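Local coordinates for protein paenibacillus xanthan lyase (Paenibacillus, PDB 6F2P) that cleaves the polysaccharide xanthan as a lyase (EC 4.2.2.12), with the domain make-up of polysaccharide lyase family 8 and several bound calcium ions, at residues L105-N109 with Q149-Y153; V322-L326 with L349-S353; E574-W580 with T593-F599; I706-A712 with Y727-F733. The contacts are given in a common frame with arbitrary orientation. Residues are numbered along the deposited sequence.

Overall arrangement
Contacts 1 and 2 pair helices: contact 1 lies in the N-terminal alpha-helical domain of the lyase family and contact 2 at the end of the helical region. Contacts 3 and 4 join antiparallel strands, one in the super-sandwich domain, the other in the beta-sandwich that follows. No element serves two contacts, and all four mix buried with solvent-reaching residues. Side-chain hydrogen bonds tie contact 1, aliphatic packing and a lysine reaching carbonyls contact 2, backbone ladders contacts 3 and 4. Contacts 2 and 3 are the closest pair, centres about 35 Å apart; contacts 1 and 4, about 77 Å apart, lie on opposite sides of the chain's centre.

Contact 1 of 4, residues L105-N109 with Q149-Y153; sequences LDWMN and QISNY
Both segments are regular alpha-helix, 105-109 from helix 95-111 and 149-153 from helix 147-160. Their axes pass 10.6 Å apart, with N-to-C directions 46° apart and a signed crossing angle of 46°. The nearest CA pairs are Asp-106 with Gln-149 at 7.6 Å and Asn-109 with Tyr-153 at 6.9 Å. Gln-149 (chi1 m, chi2 t) starts sideways but brings its amide across: NE2 donates to Asp-106 OD2 at 2.9 Å, while OE1 accepts from the backbone N of Thr-146 on its own side. Asn-152 points toward the partner helix, and its CB lies 3.6 Å from Asn-109 OD1. One turn after Gln-149, Tyr-153 in the m rotamer (chi1 -49°) extends its ring into the gap between the helices. Its OH donates to Asp-106 OD1 at 2.8 Å, so the two carboxylate oxygens of Asp-106 (chi1 m) each accept one bond from the other helix. The same OH is 3.5 Å from Leu-105 CB, and Tyr-153 CZ is 3.6 Å from that CB; Asn-109 OD1 (chi1 t) sits at the ring edge, 4.3 Å from Tyr-153 CD1. Leu-105 also packs on helices 68-85 and 123-141, and Tyr-153 on Val-138 of the latter. Such oblique helix packing, apolar on the buried side and polar toward the solvent, belongs to the N-terminal alpha-helical domain of polysaccharide lyase family 8.

Contact 2 of 4, residues V322-L326 with L349-S353; sequences VKYWL and LVNDS
Lys-323 runs almost fully extended, all four chi angles t (-173°, 158°, -172°, 175°), from the second residue of helical segment 322-326 to the C-terminal end of helix 340-351. Its CA is 5.8 Å from that of Val-350, the nearest CA pair. The ammonium meets backbone oxygens: NZ makes a weak hydrogen bond to Leu-349 O at 3.4 Å, lies 2.6 Å from Asp-352 O, and donates to Val-355 O just beyond. A lysine thus sits among carbonyls where the helix gives way to loop; the contact joins helices 312-328 and 340-351, the last two of the N-terminal helical region, before the strands of the super-sandwich domain. Asp-352 N keeps a weak bond to Leu-349 O (3.4 Å). Beside the lysine the packing is aliphatic. Leu-349 (chi1 t, chi2 p) sets CD2 3.6 Å from Val-322 CG1 (chi1 t) and 4.3 Å from Leu-326 CD1. Leu-326 (m, t) also puts CD1 3.7 Å from CG1 of Val-350, whose chi1 is -47° (m). Behind them, Val-322 and Leu-326 rest on helix 292-307.

Contact 3 of 4, residues E574-W580 with T593-F599; sequences EARSGSW and TLHTRNF
Six backbone hydrogen bonds form an antiparallel ladder between neighbouring strands of the super-sandwich domain. Three hydrogen-bonded pairs carry it: Glu-574 N to Phe-599 O 3.2 Å and Phe-599 N to Glu-574 O 2.9 Å; Arg-576 N to Arg-597 O 2.7 Å and Arg-597 N to Arg-576 O 2.8 Å; Gly-578 N to His-595 O 3.2 Å and His-595 N to Gly-578 O 3.0 Å. The strand axes approach to 4.5 Å at 149°. In the non-hydrogen-bonded pair Ser-577/Thr-596, both chi1 m, the hydroxyls OG and OG1 share a very short 2.4 Å hydrogen bond. On the opposite face, Arg-576 NH1 forms a salt bridge with Glu-574 OE1 (2.9 Å) while its NE donates to Thr-429 O; Arg-597 NH2 pairs with Asp-424. Packing follows there: Arg-576 CD lies 4.1 Å from Phe-599 CD1, and that ring touches strand 508-516. His-425 stacks on His-595 and accepts a hydrogen bond from Trp-580 NE1. Trp-580 (chi1 m) meets His-595 obliquely, CD1 to CD2 4.0 Å. Past the ladder, a water accepts from Trp-580 N at 3.0 Å and lies 2.5 Å from Thr-593 O.

Contact 4 of 4, residues I706-A712 with Y727-F733; sequences IDVNKSA and YYPTMKF
Strands 706-708 and 731-733 run antiparallel, axes 4.7 Å apart at 170°, then open into irregular loops that stay in contact. Ile-706 and Phe-733 form a full hydrogen-bonded pair, Ile-706 N to Phe-733 O 2.9 Å and Phe-733 N to Ile-706 O 3.0 Å. Next, Val-708 N donates to Met-731 O at 2.8 Å, but the return bond from Met-731 N to Val-708 O, 3.0 Å, is weak. An inverse gamma turn centred on Asn-709 (phi/psi -73/63) closes with Lys-710 N to Val-708 O at 2.7 Å; Met-731 N also donates to Lys-710 O at 2.9 Å, with a better angle (136° against 124° for Val-708 O). Farther on, Ala-712 N bonds Tyr-727 O at 2.9 Å; a cis peptide precedes Pro-729, and Tyr-728 OH finds Gly-756 O. On the face of Asp-707 and Lys-732, one water accepts from Lys-732 NZ (3.0 Å) and weakly donates to Asp-707 OD2 (3.3 Å); another is 2.8 Å from Asp-707 OD1 and 3.1 Å from Phe-733 O. The other face is apolar: Ile-706 CB sits 4.0 Å from the Phe-733 ring centroid in a CH-pi contact, and Met-731 CG 3.6 Å from Ala-712 CB, against strands 688-694 and 744-750 of the facing sheet. The chemistry implies a two-sided sheet of a beta-sandwich, its hydrated charges outside, its hydrophobic face inward.

Contact 1 of 4, residues L105-N109 with Q149-Y153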
# COMPACT_ATOMS: atom_id res chain seq x y z
N LEU A 105 20.18 -40.63 -24.58
CA LEU A 105 18.82 -40.73 -24.06
C LEU A 105 18.50 -42.15 -23.60
O LEU A 105 17.90 -42.36 -22.54
CB LEU A 105 17.80 -40.28 -25.11
CG LEU A 105 17.83 -38.81 -25.53
CD1 LEU A 105 16.90 -38.60 -26.72
CD2 LEU A 105 17.43 -37.89 -24.37
N ASP A 106 18.91 -43.13 -24.39
CA ASP A 106 18.63 -44.51 -24.07
C ASP A 106 19.44 -44.98 -22.88
O ASP A 106 18.99 -45.81 -22.09
CB ASP A 106 18.85 -45.39 -25.28
CG ASP A 106 17.72 -45.25 -26.28
OD1 ASP A 106 16.56 -45.12 -25.82
OD2 ASP A 106 17.99 -45.27 -27.51
N TRP A 107 20.63 -44.42 -22.74
CA TRP A 107 21.45 -44.72 -21.58
C TRP A 107 20.76 -44.20 -20.32
O TRP A 107 20.65 -44.91 -19.32
CB TRP A 107 22.86 -44.14 -21.71
CG TRP A 107 23.75 -44.64 -20.62
CD1 TRP A 107 24.52 -45.77 -20.66
CD2 TRP A 107 23.93 -44.07 -19.32
NE1 TRP A 107 25.18 -45.93 -19.46
CE2 TRP A 107 24.83 -44.90 -18.62
CE3 TRP A 107 23.42 -42.94 -18.67
CZ2 TRP A 107 25.24 -44.64 -17.31
CZ3 TRP A 107 23.82 -42.68 -17.37
CH2 TRP A 107 24.73 -43.52 -16.71
N MET A 108 20.31 -42.94 -20.38
CA MET A 108 19.61 -42.35 -19.24
C MET A 108 18.40 -43.22 -18.91
O MET A 108 18.11 -43.46 -17.73
CB MET A 108 19.16 -40.92 -19.53
CG MET A 108 20.28 -39.89 -19.56
SD MET A 108 21.22 -39.75 -18.02
CE MET A 108 20.06 -38.88 -16.96
N ASN A 109 17.71 -43.70 -19.93
CA ASN A 109 16.53 -44.52 -19.70
C ASN A 109 16.86 -45.86 -19.07
O ASN A 109 16.00 -46.50 -18.46
CB ASN A 109 15.73 -44.74 -20.97
CG ASN A 109 14.37 -45.34 -20.69
OD1 ASN A 109 13.43 -44.63 -20.32
ND2 ASN A 109 14.27 -46.66 -20.82
N GLN A 149 11.01 -45.61 -28.12
CA GLN A 149 11.84 -44.62 -27.45
C GLN A 149 10.99 -43.49 -26.85
O GLN A 149 11.16 -43.12 -25.68
CB GLN A 149 12.89 -44.06 -28.41
CG GLN A 149 13.99 -45.05 -28.75
CD GLN A 149 14.88 -44.56 -29.88
OE1 GLN A 149 14.41 -43.97 -30.85
NE2 GLN A 149 16.18 -44.80 -29.74
N ILE A 150 10.08 -42.96 -27.65
CA ILE A 150 9.21 -41.88 -27.20
C ILE A 150 8.34 -42.33 -26.02
O ILE A 150 8.17 -41.60 -25.03
CB ILE A 150 8.33 -41.36 -28.34
CG1 ILE A 150 9.21 -40.64 -29.37
CG2 ILE A 150 7.26 -40.42 -27.81
CD1 ILE A 150 8.51 -40.33 -30.67
N SER A 151 7.82 -43.55 -26.12
CA SER A 151 7.06 -44.15 -25.04
C SER A 151 7.86 -44.23 -23.73
O SER A 151 7.36 -43.85 -22.67
CB SER A 151 6.60 -45.55 -25.43
OG SER A 151 6.57 -46.39 -24.29
N ASN A 152 9.08 -44.74 -23.82
CA ASN A 152 9.96 -44.87 -22.66
C ASN A 152 10.24 -43.53 -21.99
O ASN A 152 10.07 -43.39 -20.77
CB ASN A 152 11.29 -45.54 -23.03
CG ASN A 152 11.15 -47.03 -23.28
OD1 ASN A 152 10.33 -47.71 -22.67
ND2 ASN A 152 11.98 -47.55 -24.17
N TYR A 153 10.68 -42.56 -22.78
CA TYR A 153 11.02 -41.25 -22.24
C TYR A 153 9.80 -40.61 -21.58
O TYR A 153 9.91 -40.00 -20.51
CB TYR A 153 11.58 -40.33 -23.33
CG TYR A 153 12.67 -40.93 -24.19
CD1 TYR A 153 13.46 -41.98 -23.74
CD2 TYR A 153 12.91 -40.43 -25.47
CE1 TYR A 153 14.46 -42.53 -24.54
CE2 TYR A 153 13.91 -40.97 -26.28
CZ TYR A 153 14.67 -42.02 -25.80
OH TYR A 153 15.66 -42.56 -26.59

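Contact 2 of 4, residues V322-L326 with L349-S353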
# COMPACT_ATOMS: atom_id res chain seq x y z
N VAL A 322 7.27 -2.71 -26.41
CA VAL A 322 8.43 -3.53 -26.72
C VAL A 322 9.30 -2.89 -27.80
O VAL A 322 10.53 -2.90 -27.70
CB VAL A 322 8.04 -4.98 -27.10
CG1 VAL A 322 9.22 -5.75 -27.68
CG2 VAL A 322 7.50 -5.70 -25.89
N LYS A 323 8.67 -2.32 -28.82
CA LYS A 323 9.44 -1.64 -29.86
C LYS A 323 10.28 -0.52 -29.27
O LYS A 323 11.48 -0.44 -29.54
CB LYS A 323 8.54 -1.08 -30.96
CG LYS A 323 9.32 -0.50 -32.15
CD LYS A 323 8.48 -0.45 -33.41
CE LYS A 323 9.33 -0.07 -34.61
NZ LYS A 323 8.57 -0.11 -35.90
N TYR A 324 9.64 0.32 -28.46
CA TYR A 324 10.30 1.41 -27.74
C TYR A 324 11.56 0.94 -27.04
O TYR A 324 12.63 1.52 -27.22
CB TYR A 324 9.34 2.02 -26.70
CG TYR A 324 9.94 3.12 -25.85
CD1 TYR A 324 10.31 4.34 -26.41
CD2 TYR A 324 10.12 2.95 -24.48
CE1 TYR A 324 10.85 5.36 -25.63
CE2 TYR A 324 10.66 3.97 -23.70
CZ TYR A 324 11.02 5.17 -24.28
OH TYR A 324 11.56 6.19 -23.51
N TRP A 325 11.43 -0.13 -26.26
CA TRP A 325 12.55 -0.67 -25.51
C TRP A 325 13.63 -1.28 -26.40
O TRP A 325 14.82 -1.23 -26.07
CB TRP A 325 12.06 -1.71 -24.50
CG TRP A 325 11.19 -1.15 -23.41
CD1 TRP A 325 11.31 0.07 -22.80
CD2 TRP A 325 10.06 -1.80 -22.81
NE1 TRP A 325 10.32 0.21 -21.84
CE2 TRP A 325 9.54 -0.91 -21.84
CE3 TRP A 325 9.42 -3.03 -23.01
CZ2 TRP A 325 8.43 -1.23 -21.06
CZ3 TRP A 325 8.32 -3.35 -22.24
CH2 TRP A 325 7.83 -2.45 -21.28
N LEU A 326 13.23 -1.87 -27.52
CA LEU A 326 14.19 -2.53 -28.40
C LEU A 326 15.03 -1.50 -29.14
O LEU A 326 16.22 -1.69 -29.35
CB LEU A 326 13.49 -3.43 -29.41
CG LEU A 326 12.95 -4.75 -28.89
CD1 LEU A 326 12.04 -5.40 -29.92
CD2 LEU A 326 14.11 -5.66 -28.54
N LEU A 349 9.22 -6.88 -35.61
CA LEU A 349 8.57 -5.81 -34.90
C LEU A 349 9.25 -4.45 -35.07
O LEU A 349 8.58 -3.44 -35.28
CB LEU A 349 8.49 -6.18 -33.42
CG LEU A 349 7.92 -5.17 -32.45
CD1 LEU A 349 6.52 -4.80 -32.88
CD2 LEU A 349 7.93 -5.79 -31.08
N VAL A 350 10.57 -4.40 -34.97
CA VAL A 350 11.26 -3.11 -35.12
C VAL A 350 11.37 -2.68 -36.58
O VAL A 350 11.71 -1.54 -36.88
CB VAL A 350 12.67 -3.13 -34.51
CG1 VAL A 350 12.63 -3.74 -33.13
CG2 VAL A 350 13.61 -3.90 -35.40
N ASN A 351 11.07 -3.60 -37.50
CA ASN A 351 11.14 -3.31 -38.92
C ASN A 351 9.77 -2.97 -39.50
O ASN A 351 9.65 -2.49 -40.62
CB ASN A 351 11.76 -4.48 -39.67
CG ASN A 351 13.26 -4.57 -39.45
OD1 ASN A 351 13.95 -3.55 -39.44
ND2 ASN A 351 13.76 -5.79 -39.26
N ASP A 352 8.75 -3.24 -38.70
CA ASP A 352 7.37 -2.97 -39.07
C ASP A 352 7.04 -1.50 -38.81
O ASP A 352 6.97 -1.07 -37.66
CB ASP A 352 6.45 -3.88 -38.25
CG ASP A 352 5.00 -3.82 -38.69
OD1 ASP A 352 4.59 -2.80 -39.27
OD2 ASP A 352 4.28 -4.80 -38.43
N SER A 353 6.84 -0.74 -39.88
CA SER A 353 6.54 0.69 -39.76
C SER A 353 5.09 0.94 -39.33
O SER A 353 4.77 2.03 -38.86
CB SER A 353 6.82 1.41 -41.07
OG SER A 353 6.14 0.78 -42.14

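Contact 3 of 4, residues E574-W580 with T593-F599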
# COMPACT_ATOMS: atom_id res chain seq x y z
N GLU A 574 35.30 7.94 -4.88
CA GLU A 574 36.29 6.88 -4.73
C GLU A 574 36.08 5.76 -5.72
O GLU A 574 35.00 5.64 -6.31
CB GLU A 574 36.26 6.31 -3.31
CG GLU A 574 34.95 5.67 -2.94
CD GLU A 574 35.01 4.93 -1.63
OE1 GLU A 574 34.03 4.24 -1.27
OE2 GLU A 574 36.05 5.03 -0.95
N ALA A 575 37.12 4.95 -5.92
CA ALA A 575 37.04 3.72 -6.70
C ALA A 575 36.77 2.58 -5.74
O ALA A 575 37.35 2.52 -4.65
CB ALA A 575 38.32 3.47 -7.47
N ARG A 576 35.89 1.67 -6.12
CA ARG A 576 35.57 0.57 -5.23
C ARG A 576 35.75 -0.77 -5.91
O ARG A 576 35.48 -0.92 -7.11
CB ARG A 576 34.16 0.72 -4.67
CG ARG A 576 34.06 1.90 -3.73
CD ARG A 576 32.70 1.99 -3.11
NE ARG A 576 32.36 0.79 -2.34
CZ ARG A 576 32.58 0.66 -1.03
NH1 ARG A 576 33.15 1.66 -0.36
NH2 ARG A 576 32.23 -0.45 -0.41
N SER A 577 36.24 -1.74 -5.15
CA SER A 577 36.41 -3.09 -5.67
C SER A 577 35.64 -4.08 -4.83
O SER A 577 35.42 -3.87 -3.63
CB SER A 577 37.88 -3.49 -5.75
OG SER A 577 38.52 -2.84 -6.82
N GLY A 578 35.22 -5.15 -5.48
CA GLY A 578 34.51 -6.22 -4.81
C GLY A 578 34.13 -7.23 -5.86
O GLY A 578 34.33 -7.00 -7.07
N SER A 579 33.57 -8.35 -5.42
CA SER A 579 33.08 -9.36 -6.34
C SER A 579 31.67 -9.78 -5.94
O SER A 579 31.24 -9.55 -4.80
CB SER A 579 34.01 -10.57 -6.37
OG SER A 579 33.89 -11.34 -5.19
N TRP A 580 30.97 -10.42 -6.86
CA TRP A 580 29.61 -10.88 -6.62
C TRP A 580 29.50 -11.91 -5.51
O TRP A 580 28.42 -12.12 -4.96
CB TRP A 580 29.02 -11.42 -7.91
CG TRP A 580 28.71 -10.32 -8.85
CD1 TRP A 580 29.54 -9.80 -9.80
CD2 TRP A 580 27.50 -9.56 -8.90
NE1 TRP A 580 28.91 -8.77 -10.45
CE2 TRP A 580 27.66 -8.61 -9.91
CE3 TRP A 580 26.30 -9.61 -8.19
CZ2 TRP A 580 26.65 -7.71 -10.24
CZ3 TRP A 580 25.31 -8.72 -8.51
CH2 TRP A 580 25.49 -7.78 -9.53
N THR A 593 35.40 -13.24 -9.42
CA THR A 593 36.07 -12.24 -10.24
C THR A 593 35.89 -10.83 -9.68
O THR A 593 34.77 -10.40 -9.40
CB THR A 593 35.58 -12.26 -11.69
OG1 THR A 593 35.83 -13.56 -12.26
CG2 THR A 593 36.31 -11.20 -12.50
N LEU A 594 37.00 -10.14 -9.51
CA LEU A 594 37.01 -8.80 -8.93
C LEU A 594 36.64 -7.76 -9.98
O LEU A 594 36.94 -7.92 -11.17
CB LEU A 594 38.40 -8.50 -8.39
CG LEU A 594 38.54 -7.39 -7.36
CD1 LEU A 594 38.18 -7.93 -5.97
CD2 LEU A 594 39.96 -6.83 -7.40
N HIS A 595 35.97 -6.70 -9.54
CA HIS A 595 35.55 -5.60 -10.40
C HIS A 595 35.79 -4.29 -9.69
O HIS A 595 35.66 -4.21 -8.46
CB HIS A 595 34.06 -5.71 -10.71
CG HIS A 595 33.67 -6.98 -11.38
ND1 HIS A 595 33.96 -7.25 -12.70
CD2 HIS A 595 33.02 -8.08 -10.90
CE1 HIS A 595 33.50 -8.45 -13.01
NE2 HIS A 595 32.93 -8.97 -11.94
N THR A 596 36.12 -3.26 -10.46
CA THR A 596 36.36 -1.95 -9.86
C THR A 596 35.51 -0.89 -10.54
O THR A 596 35.59 -0.69 -11.75
CB THR A 596 37.84 -1.54 -9.91
OG1 THR A 596 38.63 -2.53 -9.24
CG2 THR A 596 38.02 -0.21 -9.22
N ARG A 597 34.69 -0.22 -9.74
CA ARG A 597 33.82 0.84 -10.25
C ARG A 597 33.93 2.11 -9.41
O ARG A 597 34.31 2.06 -8.23
CB ARG A 597 32.37 0.34 -10.28
CG ARG A 597 32.15 -0.76 -11.28
CD ARG A 597 32.48 -0.25 -12.66
NE ARG A 597 32.14 -1.20 -13.71
CZ ARG A 597 33.01 -2.02 -14.29
NH1 ARG A 597 34.29 -1.99 -13.94
NH2 ARG A 597 32.59 -2.85 -15.24
N ASN A 598 33.62 3.25 -10.03
CA ASN A 598 33.74 4.55 -9.37
C ASN A 598 32.41 5.11 -8.89
O ASN A 598 31.40 5.00 -9.58
CB ASN A 598 34.41 5.56 -10.30
CG ASN A 598 35.74 5.06 -10.82
OD1 ASN A 598 36.59 4.58 -10.05
ND2 ASN A 598 35.94 5.14 -12.14
N PHE A 599 32.42 5.72 -7.71
CA PHE A 599 31.18 6.21 -7.10
C PHE A 599 31.29 7.61 -6.51
O PHE A 599 32.33 7.99 -5.95
CB PHE A 599 30.72 5.25 -5.99
CG PHE A 599 30.22 3.93 -6.50
CD1 PHE A 599 31.10 2.88 -6.75
CD2 PHE A 599 28.86 3.71 -6.70
CE1 PHE A 599 30.64 1.65 -7.21
CE2 PHE A 599 28.39 2.49 -7.15
CZ PHE A 599 29.28 1.45 -7.41
O HOH W 1 32.42 -11.21 -9.39

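Contact 4 of 4, residues I706-A712 with Y727-F733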
# COMPACT_ATOMS: atom_id res chain seq x y z
N ILE A 706 -11.45 14.67 7.52
CA ILE A 706 -10.58 15.67 6.93
C ILE A 706 -11.30 17.02 6.85
O ILE A 706 -12.45 17.10 6.40
CB ILE A 706 -10.14 15.24 5.52
CG1 ILE A 706 -9.36 13.91 5.56
CG2 ILE A 706 -9.36 16.35 4.82
CD1 ILE A 706 -7.93 14.02 6.05
N ASP A 707 -10.63 18.08 7.31
CA ASP A 707 -11.12 19.43 7.07
C ASP A 707 -10.19 20.12 6.10
O ASP A 707 -8.97 19.92 6.16
CB ASP A 707 -11.20 20.23 8.37
CG ASP A 707 -12.28 19.72 9.32
OD1 ASP A 707 -13.21 19.03 8.85
OD2 ASP A 707 -12.21 20.02 10.54
N VAL A 708 -10.75 20.91 5.20
CA VAL A 708 -9.93 21.76 4.35
C VAL A 708 -10.35 23.22 4.53
O VAL A 708 -11.49 23.59 4.26
CB VAL A 708 -10.01 21.36 2.87
CG1 VAL A 708 -9.22 22.32 2.02
CG2 VAL A 708 -9.50 19.96 2.68
N ASN A 709 -9.41 24.03 5.00
CA ASN A 709 -9.67 25.40 5.41
C ASN A 709 -9.91 26.34 4.22
O ASN A 709 -9.15 27.28 4.00
CB ASN A 709 -8.51 25.92 6.26
CG ASN A 709 -8.90 27.09 7.13
OD1 ASN A 709 -10.03 27.54 7.08
ND2 ASN A 709 -7.97 27.58 7.94
N LYS A 710 -10.97 26.07 3.47
CA LYS A 710 -11.34 26.89 2.32
C LYS A 710 -12.79 26.65 1.95
O LYS A 710 -13.31 25.54 2.11
CB LYS A 710 -10.44 26.61 1.12
CG LYS A 710 -10.55 27.68 0.07
CD LYS A 710 -9.82 27.32 -1.21
CE LYS A 710 -9.05 28.52 -1.72
NZ LYS A 710 -7.89 28.83 -0.83
N SER A 711 -13.44 27.69 1.45
CA SER A 711 -14.85 27.63 1.11
C SER A 711 -15.05 27.00 -0.26
O SER A 711 -14.38 27.37 -1.22
CB SER A 711 -15.44 29.04 1.13
OG SER A 711 -16.83 29.00 0.87
N ALA A 712 -15.98 26.05 -0.34
CA ALA A 712 -16.39 25.50 -1.63
C ALA A 712 -17.87 25.77 -1.88
O ALA A 712 -18.64 26.02 -0.95
CB ALA A 712 -16.10 24.02 -1.70
N TYR A 727 -19.63 22.25 2.78
CA TYR A 727 -19.01 22.97 1.67
C TYR A 727 -18.45 24.32 2.12
O TYR A 727 -17.33 24.68 1.77
CB TYR A 727 -20.03 23.21 0.56
CG TYR A 727 -20.58 21.94 -0.02
CD1 TYR A 727 -19.73 21.01 -0.61
CD2 TYR A 727 -21.94 21.67 0.01
CE1 TYR A 727 -20.23 19.84 -1.15
CE2 TYR A 727 -22.45 20.51 -0.53
CZ TYR A 727 -21.59 19.59 -1.11
OH TYR A 727 -22.09 18.43 -1.64
N TYR A 728 -19.25 25.08 2.87
CA TYR A 728 -18.85 26.41 3.30
C TYR A 728 -19.23 26.63 4.77
O TYR A 728 -20.17 26.03 5.26
CB TYR A 728 -19.47 27.48 2.39
CG TYR A 728 -20.95 27.31 2.13
CD1 TYR A 728 -21.90 27.70 3.08
CD2 TYR A 728 -21.42 26.77 0.93
CE1 TYR A 728 -23.26 27.55 2.85
CE2 TYR A 728 -22.78 26.63 0.69
CZ TYR A 728 -23.69 27.02 1.65
OH TYR A 728 -25.04 26.87 1.42
N PRO A 729 -18.48 27.47 5.49
CA PRO A 729 -17.34 28.29 5.05
C PRO A 729 -16.05 27.48 4.82
O PRO A 729 -15.11 28.00 4.23
CB PRO A 729 -17.14 29.25 6.22
CG PRO A 729 -17.55 28.45 7.40
CD PRO A 729 -18.71 27.60 6.94
N THR A 730 -16.02 26.23 5.27
CA THR A 730 -14.87 25.36 5.00
C THR A 730 -15.29 23.96 4.54
O THR A 730 -16.34 23.45 4.95
CB THR A 730 -13.94 25.23 6.22
OG1 THR A 730 -14.68 24.76 7.36
CG2 THR A 730 -13.32 26.56 6.57
N MET A 731 -14.47 23.35 3.69
CA MET A 731 -14.72 21.99 3.22
C MET A 731 -14.55 20.98 4.36
O MET A 731 -13.56 21.01 5.09
CB MET A 731 -13.80 21.63 2.06
CG MET A 731 -14.26 22.18 0.73
SD MET A 731 -12.97 22.17 -0.53
CE MET A 731 -12.13 23.72 -0.22
N LYS A 732 -15.53 20.10 4.52
CA LYS A 732 -15.45 19.05 5.52
C LYS A 732 -15.95 17.74 4.94
O LYS A 732 -17.00 17.71 4.32
CB LYS A 732 -16.28 19.41 6.76
CG LYS A 732 -15.70 20.54 7.60
CD LYS A 732 -16.45 20.71 8.92
CE LYS A 732 -15.71 21.70 9.83
NZ LYS A 732 -16.42 21.98 11.11
N PHE A 733 -15.19 16.67 5.14
CA PHE A 733 -15.66 15.34 4.76
C PHE A 733 -15.03 14.25 5.60
O PHE A 733 -14.17 14.53 6.43
CB PHE A 733 -15.42 15.07 3.27
CG PHE A 733 -13.98 15.02 2.87
CD1 PHE A 733 -13.26 16.18 2.62
CD2 PHE A 733 -13.34 13.79 2.69
CE1 PHE A 733 -11.92 16.12 2.23
CE2 PHE A 733 -12.00 13.73 2.30
CZ PHE A 733 -11.29 14.89 2.07
O HOH W 2 -15.06 19.59 12.20
O HOH W 3 -14.36 16.53 8.83